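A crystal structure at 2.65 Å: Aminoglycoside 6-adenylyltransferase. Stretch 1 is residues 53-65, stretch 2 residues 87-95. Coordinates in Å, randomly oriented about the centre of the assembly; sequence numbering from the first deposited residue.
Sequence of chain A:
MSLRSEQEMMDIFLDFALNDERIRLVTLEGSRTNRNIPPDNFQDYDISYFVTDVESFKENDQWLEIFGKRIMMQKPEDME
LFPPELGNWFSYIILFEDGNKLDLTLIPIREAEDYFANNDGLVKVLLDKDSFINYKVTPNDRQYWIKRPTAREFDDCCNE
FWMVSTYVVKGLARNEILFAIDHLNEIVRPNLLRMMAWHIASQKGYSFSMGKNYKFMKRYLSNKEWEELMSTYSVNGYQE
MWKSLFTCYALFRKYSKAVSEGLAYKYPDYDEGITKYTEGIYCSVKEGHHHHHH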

ATOM      1  N   ASP A  53     -15.411   7.590  17.180  1.00 39.26           N
ATOM      2  CA  ASP A  53     -16.800   7.699  17.635  1.00 39.44           C
ATOM      3  C   ASP A  53     -17.728   6.705  16.968  1.00 38.54           C
ATOM      4  O   ASP A  53     -18.249   6.956  15.881  1.00 38.12           O
ATOM      5  CB  ASP A  53     -17.333   9.096  17.352  1.00 42.14           C
ATOM      6  CG  ASP A  53     -18.658   9.376  18.054  1.00 44.79           C
ATOM      7  OD1 ASP A  53     -19.408   8.425  18.391  1.00 45.41           O
ATOM      8  OD2 ASP A  53     -18.957  10.574  18.254  1.00 47.11           O
ATOM      9  N   VAL A  54     -17.980   5.601  17.644  1.00 38.53           N
ATOM     10  CA  VAL A  54     -18.854   4.596  17.080  1.00 40.25           C
ATOM     11  C   VAL A  54     -20.282   5.132  16.888  1.00 40.85           C
ATOM     12  O   VAL A  54     -20.880   4.935  15.824  1.00 40.50           O
ATOM     13  CB  VAL A  54     -18.796   3.297  17.948  1.00 40.69           C
ATOM     14  CG1 VAL A  54     -19.123   3.648  19.420  1.00 44.41           C
ATOM     15  CG2 VAL A  54     -19.694   2.242  17.380  1.00 40.46           C
ATOM     16  N   GLU A  55     -20.811   5.839  17.896  1.00 42.69           N
ATOM     17  CA  GLU A  55     -22.170   6.407  17.832  1.00 42.76           C
ATOM     18  C   GLU A  55     -22.374   7.366  16.642  1.00 42.56           C
ATOM     19  O   GLU A  55     -23.502   7.521  16.131  1.00 41.74           O
ATOM     20  CB  GLU A  55     -22.492   7.146  19.133  1.00 44.39           C
ATOM     21  CG  GLU A  55     -22.582   6.249  20.368  1.00 47.36           C
ATOM     22  CD  GLU A  55     -23.601   5.105  20.197  1.00 49.38           C
ATOM     23  OE1 GLU A  55     -23.195   3.926  20.329  1.00 50.75           O
ATOM     24  OE2 GLU A  55     -24.802   5.380  19.935  1.00 48.43           O
ATOM     25  N   SER A  56     -21.281   8.007  16.225  1.00 42.38           N
ATOM     26  CA  SER A  56     -21.301   8.957  15.115  1.00 41.89           C
ATOM     27  C   SER A  56     -21.838   8.288  13.859  1.00 41.59           C
ATOM     28  O   SER A  56     -22.686   8.827  13.133  1.00 43.23           O
ATOM     29  CB  SER A  56     -19.880   9.469  14.859  1.00 41.85           C
ATOM     30  OG  SER A  56     -19.901  10.626  14.048  1.00 43.10           O
ATOM     31  N   PHE A  57     -21.337   7.093  13.612  1.00 39.55           N
ATOM     32  CA  PHE A  57     -21.748   6.340  12.450  1.00 38.16           C
ATOM     33  C   PHE A  57     -23.185   5.895  12.598  1.00 38.67           C
ATOM     34  O   PHE A  57     -23.915   5.782  11.624  1.00 38.37           O
ATOM     35  CB  PHE A  57     -20.826   5.141  12.277  1.00 36.31           C
ATOM     36  CG  PHE A  57     -19.440   5.513  11.847  1.00 35.32           C
ATOM     37  CD1 PHE A  57     -19.155   5.737  10.487  1.00 34.25           C
ATOM     38  CD2 PHE A  57     -18.425   5.702  12.798  1.00 34.65           C
ATOM     39  CE1 PHE A  57     -17.872   6.156  10.066  1.00 34.39           C
ATOM     40  CE2 PHE A  57     -17.130   6.125  12.402  1.00 35.43           C
ATOM     41  CZ  PHE A  57     -16.849   6.357  11.034  1.00 35.48           C
ATOM     42  N   LYS A  58     -23.590   5.653  13.844  1.00 40.72           N
ATOM     43  CA  LYS A  58     -24.948   5.203  14.142  1.00 41.31           C
ATOM     44  C   LYS A  58     -26.041   6.257  13.999  1.00 41.53           C
ATOM     45  O   LYS A  58     -27.215   5.905  14.082  1.00 41.52           O
ATOM     46  CB  LYS A  58     -25.009   4.593  15.550  1.00 40.34           C
ATOM     47  CG  LYS A  58     -24.128   3.366  15.711  1.00 40.79           C
ATOM     48  CD  LYS A  58     -24.743   2.329  16.643  1.00 41.22           C
ATOM     49  CE  LYS A  58     -24.853   2.808  18.074  1.00 42.31           C
ATOM     50  NZ  LYS A  58     -25.675   1.901  18.936  1.00 41.54           N
ATOM     51  N   GLU A  59     -25.686   7.528  13.800  1.00 42.30           N
ATOM     52  CA  GLU A  59     -26.695   8.586  13.637  1.00 43.93           C
ATOM     53  C   GLU A  59     -27.755   8.135  12.613  1.00 42.88           C
ATOM     54  O   GLU A  59     -28.960   8.212  12.876  1.00 42.99           O
ATOM     55  CB  GLU A  59     -26.040   9.899  13.175  1.00 47.25           C
ATOM     56  CG  GLU A  59     -26.276  11.067  14.126  1.00 51.84           C
ATOM     57  CD  GLU A  59     -25.013  11.522  14.858  1.00 56.34           C
ATOM     58  OE1 GLU A  59     -24.216  12.299  14.264  1.00 57.52           O
ATOM     59  OE2 GLU A  59     -24.812  11.093  16.022  1.00 58.11           O
ATOM     60  N   ASN A  60     -27.297   7.658  11.453  1.00 41.47           N
ATOM     61  CA  ASN A  60     -28.189   7.140  10.412  1.00 39.89           C
ATOM     62  C   ASN A  60     -27.396   6.345   9.380  1.00 37.42           C
ATOM     63  O   ASN A  60     -26.195   6.182   9.523  1.00 37.04           O
ATOM     64  CB  ASN A  60     -28.984   8.267   9.733  1.00 41.75           C
ATOM     65  CG  ASN A  60     -28.109   9.211   8.959  1.00 42.33           C
ATOM     66  OD1 ASN A  60     -27.308   9.952   9.529  1.00 44.38           O
ATOM     67  ND2 ASN A  60     -28.262   9.193   7.640  1.00 43.82           N
ATOM     68  N   ASP A  61     -28.063   5.858   8.338  1.00 35.83           N
ATOM     69  CA  ASP A  61     -27.407   5.022   7.340  1.00 35.34           C
ATOM     70  C   ASP A  61     -27.062   5.637   5.989  1.00 35.33           C
ATOM     71  O   ASP A  61     -26.794   4.905   5.041  1.00 35.53           O
ATOM     72  CB  ASP A  61     -28.244   3.756   7.115  1.00 34.94           C
ATOM     73  CG  ASP A  61     -28.528   2.999   8.405  1.00 36.57           C
ATOM     74  OD1 ASP A  61     -27.701   3.071   9.348  1.00 34.87           O
ATOM     75  OD2 ASP A  61     -29.577   2.320   8.471  1.00 36.19           O
ATOM     76  N   GLN A  62     -27.053   6.963   5.900  1.00 35.72           N
ATOM     77  CA  GLN A  62     -26.746   7.654   4.645  1.00 36.48           C
ATOM     78  C   GLN A  62     -25.309   7.455   4.153  1.00 35.96           C
ATOM     79  O   GLN A  62     -25.077   7.215   2.964  1.00 35.89           O
ATOM     80  CB  GLN A  62     -27.020   9.157   4.792  1.00 39.48           C
ATOM     81  CG  GLN A  62     -28.444   9.600   4.470  1.00 42.47           C
ATOM     82  CD  GLN A  62     -28.841   9.283   3.037  1.00 46.26           C
ATOM     83  OE1 GLN A  62     -28.201   9.732   2.082  1.00 47.62           O
ATOM     84  NE2 GLN A  62     -29.913   8.510   2.881  1.00 46.94           N
ATOM     85  N   TRP A  63     -24.345   7.546   5.066  1.00 35.01           N
ATOM     86  CA  TRP A  63     -22.941   7.389   4.702  1.00 34.26           C
ATOM     87  C   TRP A  63     -22.651   6.048   4.000  1.00 33.78           C
ATOM     88  O   TRP A  63     -21.623   5.897   3.328  1.00 33.26           O
ATOM     89  CB  TRP A  63     -22.064   7.527   5.939  1.00 34.46           C
ATOM     90  CG  TRP A  63     -22.352   6.498   6.944  1.00 35.67           C
ATOM     91  CD1 TRP A  63     -23.356   6.521   7.879  1.00 36.33           C
ATOM     92  CD2 TRP A  63     -21.665   5.264   7.107  1.00 35.33           C
ATOM     93  NE1 TRP A  63     -23.334   5.359   8.619  1.00 37.13           N
ATOM     94  CE2 TRP A  63     -22.306   4.565   8.174  1.00 35.48           C
ATOM     95  CE3 TRP A  63     -20.562   4.667   6.459  1.00 34.77           C
ATOM     96  CZ2 TRP A  63     -21.876   3.284   8.614  1.00 34.65           C
ATOM     97  CZ3 TRP A  63     -20.126   3.391   6.894  1.00 34.61           C
ATOM     98  CH2 TRP A  63     -20.792   2.714   7.967  1.00 33.85           C
ATOM     99  N   LEU A  64     -23.553   5.085   4.173  1.00 32.16           N
ATOM    100  CA  LEU A  64     -23.412   3.760   3.579  1.00 31.47           C
ATOM    101  C   LEU A  64     -23.698   3.737   2.085  1.00 32.33           C
ATOM    102  O   LEU A  64     -23.258   2.845   1.377  1.00 32.45           O
ATOM    103  CB  LEU A  64     -24.350   2.783   4.283  1.00 29.83           C
ATOM    104  CG  LEU A  64     -23.975   2.289   5.682  1.00 27.65           C
ATOM    105  CD1 LEU A  64     -25.186   1.702   6.361  1.00 25.15           C
ATOM    106  CD2 LEU A  64     -22.879   1.263   5.583  1.00 27.38           C
ATOM    107  N   GLU A  65     -24.441   4.728   1.621  1.00 35.24           N
ATOM    108  CA  GLU A  65     -24.838   4.839   0.220  1.00 37.34           C
ATOM    109  C   GLU A  65     -23.630   4.901  -0.694  1.00 37.99           C
ATOM    110  O   GLU A  65     -23.730   4.581  -1.889  1.00 37.95           O
ATOM    111  CB  GLU A  65     -25.704   6.098   0.037  1.00 39.53           C
ATOM    112  CG  GLU A  65     -26.878   5.946  -0.923  1.00 44.38           C
ATOM    113  CD  GLU A  65     -27.896   4.917  -0.454  1.00 46.93           C
ATOM    114  OE1 GLU A  65     -27.889   3.780  -0.984  1.00 48.71           O
ATOM    115  OE2 GLU A  65     -28.699   5.249   0.447  1.00 46.76           O
ATOM    116  N   GLY A  87     -20.445  -6.991  22.146  1.00 60.48           N
ATOM    117  CA  GLY A  87     -19.765  -5.972  22.925  1.00 59.79           C
ATOM    118  C   GLY A  87     -20.123  -4.556  22.530  1.00 59.46           C
ATOM    119  O   GLY A  87     -21.297  -4.202  22.478  1.00 59.37           O
ATOM    120  N   ASN A  88     -19.102  -3.751  22.248  1.00 58.89           N
ATOM    121  CA  ASN A  88     -19.291  -2.358  21.850  1.00 56.77           C
ATOM    122  C   ASN A  88     -19.169  -2.193  20.358  1.00 54.76           C
ATOM    123  O   ASN A  88     -19.002  -1.074  19.856  1.00 53.75           O
ATOM    124  CB  ASN A  88     -18.261  -1.474  22.528  1.00 57.40           C
ATOM    125  CG  ASN A  88     -18.651  -1.136  23.918  1.00 58.22           C
ATOM    126  OD1 ASN A  88     -19.646  -0.439  24.139  1.00 57.94           O
ATOM    127  ND2 ASN A  88     -17.892  -1.647  24.884  1.00 58.23           N
ATOM    128  N   TRP A  89     -19.229  -3.320  19.658  1.00 52.53           N
ATOM    129  CA  TRP A  89     -19.132  -3.286  18.219  1.00 50.84           C
ATOM    130  C   TRP A  89     -20.492  -2.965  17.663  1.00 48.47           C
ATOM    131  O   TRP A  89     -21.502  -2.960  18.372  1.00 49.30           O
ATOM    132  CB  TRP A  89     -18.758  -4.637  17.638  1.00 52.60           C
ATOM    133  CG  TRP A  89     -17.420  -5.277  17.954  1.00 53.42           C
ATOM    134  CD1 TRP A  89     -16.944  -6.408  17.347  1.00 55.24           C
ATOM    135  CD2 TRP A  89     -16.450  -4.919  18.948  1.00 53.90           C
ATOM    136  NE1 TRP A  89     -15.758  -6.788  17.895  1.00 55.27           N
ATOM    137  CE2 TRP A  89     -15.415  -5.904  18.879  1.00 54.88           C
ATOM    138  CE3 TRP A  89     -16.339  -3.880  19.894  1.00 53.97           C
ATOM    139  CZ2 TRP A  89     -14.278  -5.884  19.726  1.00 54.71           C
ATOM    140  CZ3 TRP A  89     -15.212  -3.851  20.747  1.00 55.74           C
ATOM    141  CH2 TRP A  89     -14.188  -4.861  20.652  1.00 56.79           C
ATOM    142  N   PHE A  90     -20.488  -2.739  16.360  1.00 44.81           N
ATOM    143  CA  PHE A  90     -21.687  -2.472  15.602  1.00 41.21           C
ATOM    144  C   PHE A  90     -21.267  -2.848  14.195  1.00 39.31           C
ATOM    145  O   PHE A  90     -20.265  -2.349  13.679  1.00 38.96           O
ATOM    146  CB  PHE A  90     -22.063  -0.994  15.662  1.00 40.51           C
ATOM    147  CG  PHE A  90     -23.511  -0.742  15.360  1.00 40.93           C
ATOM    148  CD1 PHE A  90     -24.503  -1.038  16.314  1.00 40.59           C
ATOM    149  CD2 PHE A  90     -23.899  -0.246  14.105  1.00 41.35           C
ATOM    150  CE1 PHE A  90     -25.877  -0.840  16.022  1.00 40.90           C
ATOM    151  CE2 PHE A  90     -25.277  -0.041  13.790  1.00 41.25           C
ATOM    152  CZ  PHE A  90     -26.269  -0.342  14.758  1.00 41.13           C
ATOM    153  N   SER A  91     -22.015  -3.746  13.578  1.00 37.03           N
ATOM    154  CA  SER A  91     -21.663  -4.168  12.244  1.00 35.07           C
ATOM    155  C   SER A  91     -22.821  -4.053  11.276  1.00 34.08           C
ATOM    156  O   SER A  91     -23.940  -3.737  11.660  1.00 34.26           O
ATOM    157  CB  SER A  91     -21.166  -5.594  12.297  1.00 34.70           C
ATOM    158  OG  SER A  91     -22.139  -6.410  12.904  1.00 35.58           O
ATOM    159  N   TYR A  92     -22.533  -4.325  10.012  1.00 33.63           N
ATOM    160  CA  TYR A  92     -23.514  -4.263   8.951  1.00 33.17           C
ATOM    161  C   TYR A  92     -23.250  -5.438   8.036  1.00 33.53           C
ATOM    162  O   TYR A  92     -22.096  -5.768   7.783  1.00 35.12           O
ATOM    163  CB  TYR A  92     -23.334  -2.982   8.146  1.00 30.83           C
ATOM    164  CG  TYR A  92     -23.388  -1.706   8.957  1.00 29.81           C
ATOM    165  CD1 TYR A  92     -24.607  -0.990   9.094  1.00 26.79           C
ATOM    166  CD2 TYR A  92     -22.226  -1.193   9.598  1.00 27.86           C
ATOM    167  CE1 TYR A  92     -24.672   0.217   9.846  1.00 26.63           C
ATOM    168  CE2 TYR A  92     -22.272   0.013  10.370  1.00 26.21           C
ATOM    169  CZ  TYR A  92     -23.505   0.712  10.484  1.00 26.39           C
ATOM    170  OH  TYR A  92     -23.583   1.877  11.209  1.00 24.10           O
ATOM    171  N   ILE A  93     -24.299  -6.100   7.562  1.00 33.58           N
ATOM    172  CA  ILE A  93     -24.085  -7.189   6.621  1.00 34.58           C
ATOM    173  C   ILE A  93     -24.848  -6.678   5.419  1.00 34.81           C
ATOM    174  O   ILE A  93     -26.063  -6.457   5.503  1.00 35.73           O
ATOM    175  CB  ILE A  93     -24.670  -8.557   7.084  1.00 34.93           C
ATOM    176  CG1 ILE A  93     -23.805  -9.160   8.191  1.00 34.21           C
ATOM    177  CG2 ILE A  93     -24.673  -9.550   5.923  1.00 34.31           C
ATOM    178  CD1 ILE A  93     -23.862  -8.438   9.491  1.00 36.09           C
ATOM    179  N   ILE A  94     -24.140  -6.444   4.320  1.00 33.56           N
ATOM    180  CA  ILE A  94     -24.765  -5.925   3.118  1.00 33.21           C
ATOM    181  C   ILE A  94     -24.667  -6.889   1.946  1.00 33.72           C
ATOM    182  O   ILE A  94     -23.625  -7.524   1.727  1.00 33.71           O
ATOM    183  CB  ILE A  94     -24.113  -4.577   2.698  1.00 32.62           C
ATOM    184  CG1 ILE A  94     -24.137  -3.603   3.869  1.00 32.18           C
ATOM    185  CG2 ILE A  94     -24.879  -3.949   1.529  1.00 32.68           C
ATOM    186  CD1 ILE A  94     -23.295  -2.354   3.638  1.00 31.45           C
ATOM    187  N   LEU A  95     -25.763  -6.984   1.203  1.00 32.71           N
ATOM    188  CA  LEU A  95     -25.794  -7.802   0.011  1.00 31.97           C
ATOM    189  C   LEU A  95     -25.942  -6.791  -1.110  1.00 31.88           C
ATOM    190  O   LEU A  95     -27.012  -6.220  -1.303  1.00 31.31           O
ATOM    191  CB  LEU A  95     -26.981  -8.769   0.021  1.00 31.78           C
ATOM    192  CG  LEU A  95     -26.991  -9.652  -1.240  1.00 32.78           C
ATOM    193  CD1 LEU A  95     -25.776 -10.543  -1.262  1.00 33.56           C
ATOM    194  CD2 LEU A  95     -28.259 -10.467  -1.315  1.00 33.83           C
TER
HETATM  195  O   HOH W   1     -25.540   3.639  10.760  1.00 42.28           O

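No hydrogen bond passes directly between the two stretches; their polar link is a single water. Water 1 lies 2.7 Å from Tyr92 OH and is hydrogen-bonded to it. Water 1 is also within hydrogen-bonding distance of Phe57 O, at 2.8 Å, and of Asp61 OD1, at 2.6 Å. The water therefore bridges the tyrosine hydroxyl to the first stretch, with a backbone carbonyl and a carboxylate in reach. Direct reach is longer: Phe57 O and Tyr92 OH are 3.9 Å apart.

The rest of the contact is apolar packing, and Tyr92 is at its centre. This buried residue gives up more area to the other stretch than any other. Its CA-to-CB bond points toward the first stretch, and chi1 is m. Trp63 sets the edge of its indole toward the face of the Tyr92 ring. The six-membered ring of Trp63 and the Tyr92 ring have centroids 5.5 Å apart and planes at 80°, an offset edge-to-face pair. Trp63 CZ2 comes within 3.6 Å of Tyr92 CZ and 3.4 Å of Tyr92 OH. The CA-to-CB bond of Trp63 points sideways, but the long indole brings its end nearer. Two weak hydrogen bonds help to hold the indole: Trp63 NE1 donates to Phe57 O and to Asn60 O, each at 3.1 Å.

Leu64 joins two residues of the strand. Its CD1 is 3.8 Å from Tyr92 CE1, and its CD2 is 4.1 Å from Ile94 CD1. Tyr92 and Ile94 are alternate strand residues, so both point toward the first stretch, as does Phe90. Ser91 and Ile93, between them, make no contact with it. Leu64 and Ile94 are buried, and their branched aliphatic side chains suit a site with no polar partner across the contact.

At the other end, Lys58 lays its aliphatic chain over one face of Phe90. Lys58 CD is 3.3 Å from the centroid of the Phe90 ring and 8° off the normal, a CH-pi contact. Lysine suits this site because its methylenes can cover the ring while its charged end pairs within its own stretch: Lys58 NZ forms a salt bridge with Glu55 OE1 at 3.5 Å. Val54 adds a looser contact, with CG2 4.4 Å from Phe90 CB and 4.2 Å from Asn88 O.

Asp53 caps the short, weakly bonded helix that carries Val54 and Lys58. Its OD1 accepts from Ser56 N at 2.9 Å. The two stretches together bury 367 Å².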